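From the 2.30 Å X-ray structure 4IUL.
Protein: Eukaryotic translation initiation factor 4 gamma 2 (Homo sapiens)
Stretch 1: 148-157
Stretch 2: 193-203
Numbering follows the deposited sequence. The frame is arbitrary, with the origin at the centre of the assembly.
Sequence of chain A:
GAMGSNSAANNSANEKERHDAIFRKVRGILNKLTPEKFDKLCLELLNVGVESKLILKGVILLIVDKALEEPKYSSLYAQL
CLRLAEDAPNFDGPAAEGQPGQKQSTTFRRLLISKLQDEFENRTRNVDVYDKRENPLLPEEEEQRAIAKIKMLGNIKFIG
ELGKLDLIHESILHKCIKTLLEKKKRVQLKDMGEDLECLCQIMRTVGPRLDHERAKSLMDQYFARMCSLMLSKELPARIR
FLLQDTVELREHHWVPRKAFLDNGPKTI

Stretch 1 148-157: AKIKMLGNIK
Stretch 2 (193-203) GEDLECLCQIM

The most unusual feature of this contact is that two helices lie almost exactly parallel, their N-to-C directions only 7° apart, yet no hydrogen bond or salt bridge joins them. Their axes approach to 10.7 Å, a wide spacing filled by side chains rather than by backbone against backbone, and the surface buried on both sides together is a modest 394 Å². Residues 148-157 and 193-203 are helical throughout, with phi near -65° and psi mostly between -30° and -48°, though psi is -20° at Glu 194 and -60° at Gly 193. Each helix satisfies its own backbone: Asn 155 N lies 2.9 Å from Lys 151 O, and Met 203 N lies 2.8 Å from Leu 199 O, both i to i-4 hydrogen bonds. The bond from Leu 153 N to Lys 149 O, at 3.5 Å, is weak.

The register is marked by Leu 153 and Cys 198, whose CA atoms are 7.2 Å apart. Because the helices run the same way, earlier residues of one face earlier residues of the other. From a polar end near Lys 149, the closest contacts become apolar toward Ile 156 and Ile 202, with Lys 157 and Gln 201 partly covered beside them and beyond contact distance.

Leu 153 has the largest covered area, 83 Å². Its CA-to-CB bond points toward the partner, and with chi1 m and chi2 t both its methyls lie near the carboxylates: CD1 is 3.8 Å from Glu 194 OE2, and CD2 is 3.6 Å from Asp 195 OD1. A branched aliphatic group can fill this space while the carboxylates pack against it through van der Waals contact. The CA-to-CB bond of Glu 194 points toward stretch 1, with chi1 p, chi2 t and chi3 65°; Asp 195 leaves its backbone sideways, with chi1 at -102°, between wells, and its end comes nearer. Lys 149 (t, p, t, t) extends along the same side, placing CE 4.3 Å from Asp 195 OD2. Its NZ is 4.6 Å from that oxygen, so the opposite charges are near each other but beyond a salt bridge.

Farther along, the CA-to-CB bond of Cys 198 points toward the other helix, and with chi1 t its small, polarizable SG lies 4.4 Å from Leu 153 CD2 and 4.0 Å from Ile 156 CG2, meeting both residues without demanding the room of a long side chain. Ile 156 (chi1 m, chi2 t) is buried and its CA-to-CB bond points toward stretch 2, where beta-branching holds CG2 close to the backbone and ready for contact. That methyl also meets Ile 202 CG1 at 3.9 Å, while Ile 202 CD1 lies 3.8 Å from Ile 156 O. Ile 202 starts sideways, but chi1 of -85° and chi2 of -62°, both m, bring its end nearer. Two buried isoleucines thus give this part of the contact apolar surface.

In Gly 154 a CB would point away from stretch 2, and the residue contributes nothing to the interface.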

# COMPACT_ATOMS: atom_id res chain seq x y z
N ALA A 148 -1.92 14.00 8.63
CA ALA A 148 -2.69 13.26 7.63
C ALA A 148 -1.86 13.07 6.37
O ALA A 148 -2.02 12.08 5.65
CB ALA A 148 -3.97 14.01 7.30
N LYS A 149 -0.96 14.02 6.11
CA LYS A 149 -0.09 13.95 4.95
C LYS A 149 0.89 12.79 5.15
O LYS A 149 1.29 12.13 4.20
CB LYS A 149 0.67 15.27 4.80
CG LYS A 149 1.16 15.58 3.39
CD LYS A 149 0.01 16.01 2.48
CE LYS A 149 0.53 16.40 1.10
NZ LYS A 149 -0.55 16.87 0.18
N ILE A 150 1.26 12.54 6.41
CA ILE A 150 2.17 11.45 6.72
C ILE A 150 1.47 10.09 6.68
O ILE A 150 2.09 9.07 6.38
CB ILE A 150 2.81 11.65 8.12
CG1 ILE A 150 3.60 12.96 8.15
CG2 ILE A 150 3.73 10.49 8.43
CD1 ILE A 150 4.20 13.28 9.52
N LYS A 151 0.17 10.07 6.97
CA LYS A 151 -0.59 8.82 6.93
C LYS A 151 -0.78 8.37 5.49
O LYS A 151 -0.69 7.18 5.18
CB LYS A 151 -1.97 9.00 7.59
CG LYS A 151 -1.94 9.13 9.11
CD LYS A 151 -1.26 7.93 9.76
CE LYS A 151 -1.30 8.01 11.28
NZ LYS A 151 -0.66 9.24 11.81
N MET A 152 -1.03 9.33 4.60
CA MET A 152 -1.23 9.06 3.18
C MET A 152 0.00 8.41 2.56
O MET A 152 -0.12 7.50 1.74
CB MET A 152 -1.56 10.36 2.44
CG MET A 152 -1.92 10.19 0.98
SD MET A 152 -3.54 9.39 0.74
CE MET A 152 -3.05 7.65 0.58
N LEU A 153 1.19 8.88 2.94
CA LEU A 153 2.41 8.31 2.40
C LEU A 153 2.60 6.88 2.90
O LEU A 153 3.04 6.01 2.15
CB LEU A 153 3.63 9.17 2.77
CG LEU A 153 3.53 10.60 2.22
CD1 LEU A 153 4.84 11.36 2.47
CD2 LEU A 153 3.24 10.54 0.74
N GLY A 154 2.28 6.66 4.17
CA GLY A 154 2.40 5.33 4.72
C GLY A 154 1.44 4.40 3.98
O GLY A 154 1.77 3.25 3.71
N ASN A 155 0.26 4.91 3.65
CA ASN A 155 -0.74 4.12 2.94
C ASN A 155 -0.22 3.73 1.56
O ASN A 155 -0.33 2.57 1.15
CB ASN A 155 -2.05 4.90 2.78
CG ASN A 155 -3.24 4.00 2.46
OD1 ASN A 155 -3.09 2.79 2.33
ND2 ASN A 155 -4.42 4.60 2.32
N ILE A 156 0.36 4.69 0.85
CA ILE A 156 0.89 4.44 -0.48
C ILE A 156 2.04 3.43 -0.49
O ILE A 156 2.12 2.59 -1.38
CB ILE A 156 1.34 5.76 -1.15
CG1 ILE A 156 0.11 6.64 -1.41
CG2 ILE A 156 2.08 5.47 -2.45
CD1 ILE A 156 0.42 8.00 -1.95
N LYS A 157 2.92 3.51 0.51
CA LYS A 157 4.05 2.59 0.62
C LYS A 157 3.59 1.15 0.84
O LYS A 157 4.19 0.20 0.32
CB LYS A 157 4.96 3.02 1.77
CG LYS A 157 6.17 2.13 2.02
CD LYS A 157 6.96 2.63 3.23
CE LYS A 157 8.14 1.72 3.59
NZ LYS A 157 9.09 1.58 2.45
N GLY A 193 9.33 17.33 -1.41
CA GLY A 193 10.44 16.40 -1.31
C GLY A 193 10.05 14.97 -0.98
O GLY A 193 10.32 14.06 -1.76
N GLU A 194 9.41 14.77 0.17
CA GLU A 194 9.03 13.42 0.57
C GLU A 194 7.92 12.83 -0.31
O GLU A 194 7.74 11.62 -0.36
CB GLU A 194 8.62 13.40 2.05
CG GLU A 194 7.54 14.37 2.43
CD GLU A 194 7.43 14.53 3.93
OE1 GLU A 194 8.41 15.04 4.53
OE2 GLU A 194 6.39 14.15 4.51
N ASP A 195 7.20 13.70 -1.01
CA ASP A 195 6.15 13.22 -1.91
C ASP A 195 6.83 12.64 -3.15
O ASP A 195 6.47 11.56 -3.62
CB ASP A 195 5.22 14.38 -2.29
CG ASP A 195 3.91 14.34 -1.52
OD1 ASP A 195 3.90 13.86 -0.37
OD2 ASP A 195 2.89 14.81 -2.07
N LEU A 196 7.81 13.37 -3.67
CA LEU A 196 8.55 12.93 -4.85
C LEU A 196 9.47 11.75 -4.53
O LEU A 196 9.73 10.92 -5.39
CB LEU A 196 9.36 14.09 -5.43
CG LEU A 196 8.54 15.10 -6.23
CD1 LEU A 196 9.40 16.29 -6.64
CD2 LEU A 196 7.98 14.41 -7.45
N GLU A 197 9.94 11.68 -3.29
CA GLU A 197 10.83 10.60 -2.89
C GLU A 197 10.03 9.29 -2.83
O GLU A 197 10.55 8.22 -3.16
CB GLU A 197 11.45 10.88 -1.52
CG GLU A 197 12.65 10.00 -1.19
CD GLU A 197 13.12 10.15 0.25
OE1 GLU A 197 13.08 11.29 0.78
OE2 GLU A 197 13.55 9.14 0.85
N CYS A 198 8.78 9.38 -2.40
CA CYS A 198 7.90 8.22 -2.31
C CYS A 198 7.63 7.71 -3.73
O CYS A 198 7.69 6.52 -3.99
CB CYS A 198 6.58 8.62 -1.64
SG CYS A 198 5.40 7.29 -1.30
N LEU A 199 7.36 8.64 -4.65
CA LEU A 199 7.09 8.30 -6.05
C LEU A 199 8.22 7.47 -6.65
O LEU A 199 7.97 6.48 -7.32
CB LEU A 199 6.89 9.57 -6.88
CG LEU A 199 6.84 9.37 -8.39
CD1 LEU A 199 5.61 8.55 -8.76
CD2 LEU A 199 6.81 10.71 -9.08
N CYS A 200 9.46 7.87 -6.40
CA CYS A 200 10.58 7.12 -6.94
C CYS A 200 10.64 5.73 -6.32
O CYS A 200 11.05 4.77 -6.97
CB CYS A 200 11.89 7.88 -6.70
SG CYS A 200 12.04 9.38 -7.72
N GLN A 201 10.21 5.60 -5.07
CA GLN A 201 10.20 4.31 -4.39
C GLN A 201 9.22 3.40 -5.12
O GLN A 201 9.58 2.30 -5.55
CB GLN A 201 9.75 4.48 -2.94
CG GLN A 201 9.74 3.18 -2.16
CD GLN A 201 11.14 2.60 -2.01
OE1 GLN A 201 11.97 3.13 -1.27
NE2 GLN A 201 11.41 1.52 -2.74
N ILE A 202 7.98 3.87 -5.25
CA ILE A 202 6.92 3.14 -5.94
C ILE A 202 7.36 2.77 -7.35
O ILE A 202 7.22 1.62 -7.78
CB ILE A 202 5.63 3.98 -6.04
CG1 ILE A 202 4.81 3.84 -4.76
CG2 ILE A 202 4.81 3.57 -7.26
CD1 ILE A 202 4.35 2.41 -4.50
N MET A 203 7.90 3.75 -8.06
CA MET A 203 8.36 3.55 -9.43
C MET A 203 9.39 2.42 -9.55
O MET A 203 9.34 1.63 -10.50
CB MET A 203 8.92 4.86 -9.98
CG MET A 203 8.64 5.10 -11.45
SD MET A 203 6.89 5.29 -11.87
CE MET A 203 6.61 3.79 -12.66